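Local coordinates for conserved protein (Methanosarcina mazei, PDB 2NR4) that is of unknown function but binds flavin mononucleotide, probably as a flavoprotein of the FMN-binding barrel type, at residues Glu73-Ser78 with Phe108-Leu113; Ala118-Glu123 with Leu141-Asn146. One frame throughout, in Å; residues are numbered along the deposited sequence.

Interaction 1: Glu73-Ser78 with Phe108-Leu113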
ATOM      1  N   GLU A  73      28.312  -0.731  12.932  1.00 31.07           N
ATOM      2  CA  GLU A  73      28.280   0.672  12.553  1.00 29.69           C
ATOM      3  C   GLU A  73      27.254   1.506  13.284  1.00 28.33           C
ATOM      4  O   GLU A  73      27.367   2.733  13.317  1.00 28.08           O
ATOM      5  CB  GLU A  73      28.082   0.794  11.044  1.00 29.86           C
ATOM      6  CG  GLU A  73      29.268   0.190  10.284  1.00 32.73           C
ATOM      7  CD  GLU A  73      29.082   0.172   8.791  1.00 34.82           C
ATOM      8  OE1 GLU A  73      28.055   0.690   8.283  1.00 34.28           O
ATOM      9  OE2 GLU A  73      29.983  -0.372   8.110  1.00 36.32           O
ATOM     10  N   LYS A  74      26.237   0.847  13.836  1.00 27.34           N
ATOM     11  CA  LYS A  74      25.105   1.520  14.551  1.00 28.00           C
ATOM     12  C   LYS A  74      24.429   2.646  13.766  1.00 26.16           C
ATOM     13  O   LYS A  74      24.070   3.733  14.303  1.00 25.28           O
ATOM     14  CB  LYS A  74      25.495   1.960  15.965  1.00 28.85           C
ATOM     15  CG  LYS A  74      25.905   0.790  16.877  1.00 32.12           C
ATOM     16  CD  LYS A  74      27.418   0.610  16.757  1.00 38.98           C
ATOM     17  CE  LYS A  74      28.003  -0.163  17.920  1.00 40.76           C
ATOM     18  NZ  LYS A  74      29.443  -0.465  17.614  1.00 45.19           N
ATOM     19  N   CYS A  75      24.225   2.372  12.490  1.00 26.58           N
ATOM     20  CA  CYS A  75      23.573   3.316  11.589  1.00 26.23           C
ATOM     21  C   CYS A  75      22.822   2.534  10.525  1.00 24.65           C
ATOM     22  O   CYS A  75      23.277   1.460  10.062  1.00 23.15           O
ATOM     23  CB  CYS A  75      24.596   4.239  10.915  1.00 26.96           C
ATOM     24  SG  CYS A  75      23.977   5.610   9.899  1.00 32.08           S
ATOM     25  N   LEU A  76      21.661   3.073  10.153  1.00 23.24           N
ATOM     26  CA  LEU A  76      20.766   2.421   9.159  1.00 22.24           C
ATOM     27  C   LEU A  76      19.877   3.499   8.586  1.00 20.56           C
ATOM     28  O   LEU A  76      19.484   4.421   9.317  1.00 21.17           O
ATOM     29  CB  LEU A  76      19.975   1.312   9.861  1.00 21.91           C
ATOM     30  CG  LEU A  76      18.707   0.654   9.307  1.00 25.37           C
ATOM     31  CD1 LEU A  76      18.465  -0.612  10.116  1.00 28.23           C
ATOM     32  CD2 LEU A  76      17.456   1.586   9.341  1.00 26.58           C
ATOM     33  N   ALA A  77      19.544   3.418   7.298  1.00 19.66           N
ATOM     34  CA  ALA A  77      18.647   4.407   6.702  1.00 19.50           C
ATOM     35  C   ALA A  77      17.370   3.707   6.205  1.00 21.05           C
ATOM     36  O   ALA A  77      17.443   2.625   5.637  1.00 20.04           O
ATOM     37  CB  ALA A  77      19.321   5.087   5.535  1.00 20.77           C
ATOM     38  N   SER A  78      16.213   4.305   6.472  1.00 20.18           N
ATOM     39  CA  SER A  78      15.009   3.880   5.795  1.00 20.65           C
ATOM     40  C   SER A  78      14.991   4.403   4.365  1.00 20.84           C
ATOM     41  O   SER A  78      15.421   5.535   4.088  1.00 23.13           O
ATOM     42  CB  SER A  78      13.783   4.448   6.551  1.00 19.82           C
ATOM     43  OG  SER A  78      13.837   5.870   6.639  1.00 22.44           O
ATOM     44  N   PHE A 108      31.066  11.736   7.899  1.00 56.87           N
ATOM     45  CA  PHE A 108      30.959  10.512   7.101  1.00 53.93           C
ATOM     46  C   PHE A 108      29.658  10.548   6.304  1.00 51.07           C
ATOM     47  O   PHE A 108      28.670  11.180   6.684  1.00 50.94           O
ATOM     48  CB  PHE A 108      31.081   9.201   7.916  1.00 55.35           C
ATOM     49  CG  PHE A 108      32.324   9.110   8.813  1.00 57.12           C
ATOM     50  CD1 PHE A 108      33.563   9.616   8.402  1.00 58.51           C
ATOM     51  CD2 PHE A 108      32.243   8.479  10.065  1.00 57.96           C
ATOM     52  CE1 PHE A 108      34.689   9.520   9.240  1.00 58.89           C
ATOM     53  CE2 PHE A 108      33.362   8.377  10.901  1.00 58.55           C
ATOM     54  CZ  PHE A 108      34.585   8.897  10.486  1.00 58.12           C
ATOM     55  N   LYS A 109      29.703   9.895   5.158  1.00 47.29           N
ATOM     56  CA  LYS A 109      28.580   9.803   4.268  1.00 43.87           C
ATOM     57  C   LYS A 109      27.875   8.514   4.655  1.00 40.12           C
ATOM     58  O   LYS A 109      28.403   7.747   5.457  1.00 40.17           O
ATOM     59  CB  LYS A 109      29.087   9.743   2.827  1.00 44.23           C
ATOM     60  CG  LYS A 109      28.958  11.052   2.049  1.00 47.95           C
ATOM     61  CD  LYS A 109      29.683  12.200   2.708  1.00 50.98           C
ATOM     62  CE  LYS A 109      29.474  13.498   1.935  1.00 53.07           C
ATOM     63  NZ  LYS A 109      29.985  14.673   2.715  1.00 55.94           N
ATOM     64  N   PHE A 110      26.679   8.292   4.119  1.00 35.13           N
ATOM     65  CA  PHE A 110      25.980   7.013   4.338  1.00 30.15           C
ATOM     66  C   PHE A 110      25.104   6.655   3.113  1.00 27.10           C
ATOM     67  O   PHE A 110      24.478   7.530   2.530  1.00 26.85           O
ATOM     68  CB  PHE A 110      25.168   7.093   5.650  1.00 29.33           C
ATOM     69  CG  PHE A 110      24.757   5.748   6.184  1.00 26.80           C
ATOM     70  CD1 PHE A 110      25.678   4.937   6.850  1.00 26.45           C
ATOM     71  CD2 PHE A 110      23.470   5.271   5.948  1.00 27.98           C
ATOM     72  CE1 PHE A 110      25.331   3.695   7.308  1.00 26.89           C
ATOM     73  CE2 PHE A 110      23.109   4.014   6.392  1.00 27.16           C
ATOM     74  CZ  PHE A 110      24.015   3.233   7.073  1.00 25.35           C
ATOM     75  N   PRO A 111      25.067   5.373   2.716  1.00 25.31           N
ATOM     76  CA  PRO A 111      24.357   4.985   1.510  1.00 24.27           C
ATOM     77  C   PRO A 111      22.815   4.984   1.688  1.00 24.77           C
ATOM     78  O   PRO A 111      22.310   4.433   2.684  1.00 23.71           O
ATOM     79  CB  PRO A 111      24.809   3.546   1.310  1.00 24.99           C
ATOM     80  CG  PRO A 111      25.108   3.044   2.667  1.00 23.69           C
ATOM     81  CD  PRO A 111      25.715   4.217   3.359  1.00 25.62           C
ATOM     82  N   VAL A 112      22.121   5.584   0.731  1.00 24.59           N
ATOM     83  CA  VAL A 112      20.640   5.440   0.603  1.00 24.23           C
ATOM     84  C   VAL A 112      20.370   4.992  -0.826  1.00 24.83           C
ATOM     85  O   VAL A 112      21.266   5.087  -1.670  1.00 24.41           O
ATOM     86  CB  VAL A 112      19.902   6.738   0.964  1.00 22.85           C
ATOM     87  CG1 VAL A 112      20.138   7.117   2.439  1.00 23.16           C
ATOM     88  CG2 VAL A 112      20.267   7.908   0.022  1.00 26.60           C
ATOM     89  N   LEU A 113      19.173   4.477  -1.108  1.00 23.57           N
ATOM     90  CA  LEU A 113      18.838   4.089  -2.476  1.00 25.09           C
ATOM     91  C   LEU A 113      18.585   5.295  -3.370  1.00 25.26           C
ATOM     92  O   LEU A 113      17.878   6.222  -2.986  1.00 24.99           O
ATOM     93  CB  LEU A 113      17.627   3.162  -2.516  1.00 24.58           C
ATOM     94  CG  LEU A 113      17.830   1.840  -1.766  1.00 26.83           C
ATOM     95  CD1 LEU A 113      16.515   1.027  -1.800  1.00 27.79           C
ATOM     96  CD2 LEU A 113      18.943   1.033  -2.401  1.00 25.48           C
TER
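A buried side-chain packing between two strands that share no hydrogen bond joins Glu-73–Ser-78 to Phe-108–Leu-113. In the first, strand 75-78 of the closed six-stranded barrel follows the end of helix 65-73; in the second, strand 110-113 pairs with 100-103 in a separate two-stranded ribbon. Strands 75-78 and 110-113 run the same way, 21° apart, with axes 7.5 Å from each other, a spacing bridged by side chains.

Phe-110 carries the contact. Its CG stands anti to the backbone N (chi1 -163°), which sends the ring across to Cys-75. There SG, likewise anti to its own N, sits over the ring centre at 3.5 Å from the centroid and only 12° off the normal: a Cys sulfur-aromatic contact of nearly axial geometry. The other face of the Phe-110 ring is covered near its rim by CD of the next residue, Pro-111, so the ring is clamped between sulfur and proline. At its edge, near the ring plane, the carboxylate OE1 of Glu-73 approaches CE1 at 4.2 Å, the carboxylate standing nearly perpendicular to the ring. This oxygen's main partner is the backbone N of Phe-39, which also fixes the carboxylate beside the ring. Farther along, the methyl CB of Ala-77 lies 4.0 Å from Phe-110 CE2. The same methyl meets Val-112 CG1 at 3.8 Å, extending the apolar seam two residues farther along each strand.

Around this seam, Phe-39 meets Phe-110 edge-to-face, and Pro-111 O accepts a hydrogen bond from Ser-36 OG of strand 29-37, whose backbone bond to Ala-77 closes the barrel. Strand 118-130 flanks 75-79 on the barrel and brings Val-121 against Cys-75 and Trp-119 against Val-112.

Interaction 2: Ala118-Glu123 with Leu141-Asn146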
ATOM      1  N   ALA A 118      11.669   8.656  -0.345  1.00 24.67           N
ATOM      2  CA  ALA A 118      12.127   9.435   0.785  1.00 22.94           C
ATOM      3  C   ALA A 118      13.063   8.566   1.634  1.00 23.51           C
ATOM      4  O   ALA A 118      12.836   7.331   1.784  1.00 22.74           O
ATOM      5  CB  ALA A 118      10.913   9.897   1.623  1.00 23.30           C
ATOM      6  N   TRP A 119      14.097   9.185   2.215  1.00 22.54           N
ATOM      7  CA  TRP A 119      15.064   8.439   3.060  1.00 22.80           C
ATOM      8  C   TRP A 119      15.281   9.149   4.382  1.00 22.03           C
ATOM      9  O   TRP A 119      15.128  10.396   4.465  1.00 23.33           O
ATOM     10  CB  TRP A 119      16.401   8.175   2.301  1.00 22.85           C
ATOM     11  CG  TRP A 119      17.031   9.420   1.758  1.00 24.01           C
ATOM     12  CD1 TRP A 119      16.916   9.910   0.478  1.00 24.90           C
ATOM     13  CD2 TRP A 119      17.834  10.369   2.487  1.00 23.50           C
ATOM     14  NE1 TRP A 119      17.626  11.115   0.370  1.00 25.43           N
ATOM     15  CE2 TRP A 119      18.192  11.407   1.582  1.00 25.36           C
ATOM     16  CE3 TRP A 119      18.311  10.429   3.807  1.00 26.63           C
ATOM     17  CZ2 TRP A 119      18.990  12.501   1.969  1.00 25.67           C
ATOM     18  CZ3 TRP A 119      19.094  11.513   4.189  1.00 26.05           C
ATOM     19  CH2 TRP A 119      19.406  12.546   3.271  1.00 26.42           C
ATOM     20  N   VAL A 120      15.590   8.380   5.418  1.00 20.89           N
ATOM     21  CA  VAL A 120      15.993   8.943   6.712  1.00 21.47           C
ATOM     22  C   VAL A 120      17.205   8.155   7.162  1.00 22.21           C
ATOM     23  O   VAL A 120      17.156   6.918   7.230  1.00 21.23           O
ATOM     24  CB  VAL A 120      14.883   8.831   7.801  1.00 21.09           C
ATOM     25  CG1 VAL A 120      15.343   9.509   9.123  1.00 24.36           C
ATOM     26  CG2 VAL A 120      13.546   9.447   7.297  1.00 22.59           C
ATOM     27  N   VAL A 121      18.297   8.849   7.465  1.00 22.73           N
ATOM     28  CA  VAL A 121      19.436   8.193   8.087  1.00 23.40           C
ATOM     29  C   VAL A 121      19.259   8.209   9.615  1.00 23.15           C
ATOM     30  O   VAL A 121      19.089   9.275  10.229  1.00 25.08           O
ATOM     31  CB  VAL A 121      20.807   8.866   7.671  1.00 22.42           C
ATOM     32  CG1 VAL A 121      21.950   8.088   8.317  1.00 24.26           C
ATOM     33  CG2 VAL A 121      20.937   8.886   6.169  1.00 25.31           C
ATOM     34  N   PHE A 122      19.343   7.039  10.233  1.00 21.70           N
ATOM     35  CA  PHE A 122      19.204   6.936  11.699  1.00 23.51           C
ATOM     36  C   PHE A 122      20.471   6.409  12.363  1.00 23.65           C
ATOM     37  O   PHE A 122      21.082   5.463  11.855  1.00 24.73           O
ATOM     38  CB  PHE A 122      18.129   5.925  12.069  1.00 22.84           C
ATOM     39  CG  PHE A 122      16.731   6.275  11.604  1.00 22.11           C
ATOM     40  CD1 PHE A 122      15.910   7.116  12.376  1.00 23.61           C
ATOM     41  CD2 PHE A 122      16.202   5.665  10.463  1.00 22.33           C
ATOM     42  CE1 PHE A 122      14.570   7.365  11.982  1.00 22.68           C
ATOM     43  CE2 PHE A 122      14.904   5.934  10.051  1.00 21.50           C
ATOM     44  CZ  PHE A 122      14.084   6.789  10.832  1.00 23.63           C
ATOM     45  N   GLU A 123      20.797   6.961  13.531  1.00 24.09           N
ATOM     46  CA  GLU A 123      21.683   6.312  14.489  1.00 25.87           C
ATOM     47  C   GLU A 123      20.845   5.272  15.251  1.00 24.76           C
ATOM     48  O   GLU A 123      19.766   5.570  15.740  1.00 25.64           O
ATOM     49  CB  GLU A 123      22.269   7.330  15.502  1.00 25.25           C
ATOM     50  CG  GLU A 123      23.063   6.612  16.614  1.00 26.74           C
ATOM     51  CD  GLU A 123      23.866   7.574  17.490  1.00 30.22           C
ATOM     52  OE1 GLU A 123      23.779   8.805  17.244  1.00 32.89           O
ATOM     53  OE2 GLU A 123      24.571   7.068  18.407  1.00 34.98           O
ATOM     54  N   LEU A 141      19.121  11.407  11.900  1.00 29.84           N
ATOM     55  CA  LEU A 141      20.315  12.242  11.739  1.00 31.29           C
ATOM     56  C   LEU A 141      20.161  13.189  10.556  1.00 32.13           C
ATOM     57  O   LEU A 141      20.676  14.330  10.559  1.00 31.95           O
ATOM     58  CB  LEU A 141      21.550  11.356  11.514  1.00 31.39           C
ATOM     59  CG  LEU A 141      22.040  10.489  12.652  1.00 32.66           C
ATOM     60  CD1 LEU A 141      23.339   9.794  12.250  1.00 34.22           C
ATOM     61  CD2 LEU A 141      22.226  11.310  13.943  1.00 35.49           C
ATOM     62  N   ASN A 142      19.478  12.708   9.525  1.00 30.92           N
ATOM     63  CA  ASN A 142      19.323  13.452   8.286  1.00 30.76           C
ATOM     64  C   ASN A 142      18.155  12.800   7.553  1.00 29.83           C
ATOM     65  O   ASN A 142      17.814  11.643   7.835  1.00 27.66           O
ATOM     66  CB  ASN A 142      20.617  13.317   7.462  1.00 32.06           C
ATOM     67  CG  ASN A 142      20.767  14.374   6.350  1.00 34.93           C
ATOM     68  OD1 ASN A 142      20.022  15.371   6.263  1.00 35.62           O
ATOM     69  ND2 ASN A 142      21.765  14.144   5.488  1.00 37.16           N
ATOM     70  N   ALA A 143      17.562  13.523   6.617  1.00 29.29           N
ATOM     71  CA  ALA A 143      16.397  13.007   5.868  1.00 30.02           C
ATOM     72  C   ALA A 143      16.288  13.714   4.549  1.00 30.80           C
ATOM     73  O   ALA A 143      16.685  14.884   4.442  1.00 30.73           O
ATOM     74  CB  ALA A 143      15.116  13.176   6.665  1.00 29.11           C
ATOM     75  N   GLY A 144      15.763  13.026   3.539  1.00 30.97           N
ATOM     76  CA  GLY A 144      15.621  13.641   2.251  1.00 33.24           C
ATOM     77  C   GLY A 144      14.442  13.110   1.497  1.00 34.13           C
ATOM     78  O   GLY A 144      13.919  12.062   1.829  1.00 32.86           O
ATOM     79  N   PHE A 145      14.077  13.831   0.444  1.00 35.94           N
ATOM     80  CA  PHE A 145      12.945  13.536  -0.397  1.00 38.74           C
ATOM     81  C   PHE A 145      13.440  13.517  -1.833  1.00 40.40           C
ATOM     82  O   PHE A 145      14.328  14.300  -2.202  1.00 41.11           O
ATOM     83  CB  PHE A 145      11.900  14.650  -0.227  1.00 40.34           C
ATOM     84  CG  PHE A 145      10.496  14.185  -0.361  1.00 41.94           C
ATOM     85  CD1 PHE A 145       9.855  13.562   0.701  1.00 44.65           C
ATOM     86  CD2 PHE A 145       9.799  14.385  -1.545  1.00 46.07           C
ATOM     87  CE1 PHE A 145       8.552  13.131   0.574  1.00 45.12           C
ATOM     88  CE2 PHE A 145       8.479  13.960  -1.685  1.00 46.14           C
ATOM     89  CZ  PHE A 145       7.856  13.332  -0.627  1.00 45.53           C
ATOM     90  N   ASN A 146      12.904  12.618  -2.646  1.00 41.10           N
ATOM     91  CA  ASN A 146      13.278  12.579  -4.053  1.00 42.60           C
ATOM     92  C   ASN A 146      12.048  12.814  -4.905  1.00 43.98           C
ATOM     93  O   ASN A 146      11.434  11.877  -5.416  1.00 43.81           O
ATOM     94  CB  ASN A 146      13.953  11.254  -4.440  1.00 42.33           C
ATOM     95  CG  ASN A 146      15.360  11.116  -3.888  1.00 42.60           C
ATOM     96  OD1 ASN A 146      16.103  12.091  -3.759  1.00 42.29           O
ATOM     97  ND2 ASN A 146      15.740   9.891  -3.573  1.00 41.22           N
TER
HETATM   98  O   HOH W   1      18.179  12.517  -2.000  1.00 42.12           O
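Four backbone hydrogen bonds tie Ala-118–Glu-123 to Leu-141–Asn-146 as antiparallel neighbours. Trp-119 and Gly-144 exchange two of them, N to O each way at 2.9 Å; the one from Gly-144 N lies in the carbonyl plane, whereas the Trp-119 N-H comes from above the plane of its acceptor. Val-121 N binds Asn-142 O, and Leu-141 N reaches Val-121 O at 2.7 Å, nearly along the C=O axis. Leu-141 and Asn-142 thus both face Val-121, a classic beta bulge.

Aromatic packing centres on Trp-119. With CG in the crowded position between backbone N and carbonyl carbon (chi1 55°), the indole folds flat over the opposing strand. Gly-144 CA makes a CH-pi contact 3.8 Å from the six-membered ring centroid. At the indole edge, Asn-142 ND2 nears CH2 at 3.6 Å, the amide standing 84° to the ring; this nitrogen hydrogen-bonds Asp-104 O.

A water links the polar ends, accepting from Trp-119 NE1 and donating to Asn-146 OD1, while Asn-146 ND2 holds Ala-116 O. On the sheet face of Ala-118 and Val-120, apolar contacts join Ala-118 CB to Phe-145 CD1 and Val-120 CG2 to Ala-143 CB; Leu-153 of the second subunit packs on Ala-118 and Phe-145. The whole is a bulged beta hairpin, strands 118-130 and 133-145, within the closed antiparallel barrel.

Interactions 1 and 2 lie in series along the chain, 73-78 with 108-113 closing before 118-123 with 141-146 begins, and their centres are about 9 Å apart. Strands 75-79 and 118-130 are neighbours in the six-stranded barrel, and probable hydrogen bonds from Phe-122 N to Leu-76 O and from Ser-78 N to Val-120 O join the two contacts directly. Interaction 2 continues the sheet within its plane, whereas interaction 1 lays strand 110-113, of the ribbon it forms with 100-103, against it. Together they show one barrel wall built by pairing and by packing. FMN binds nearer interaction 1: the Leu-76 side chain is about 8 Å from the flavin nucleotide, that of Phe-122 about 12 Å.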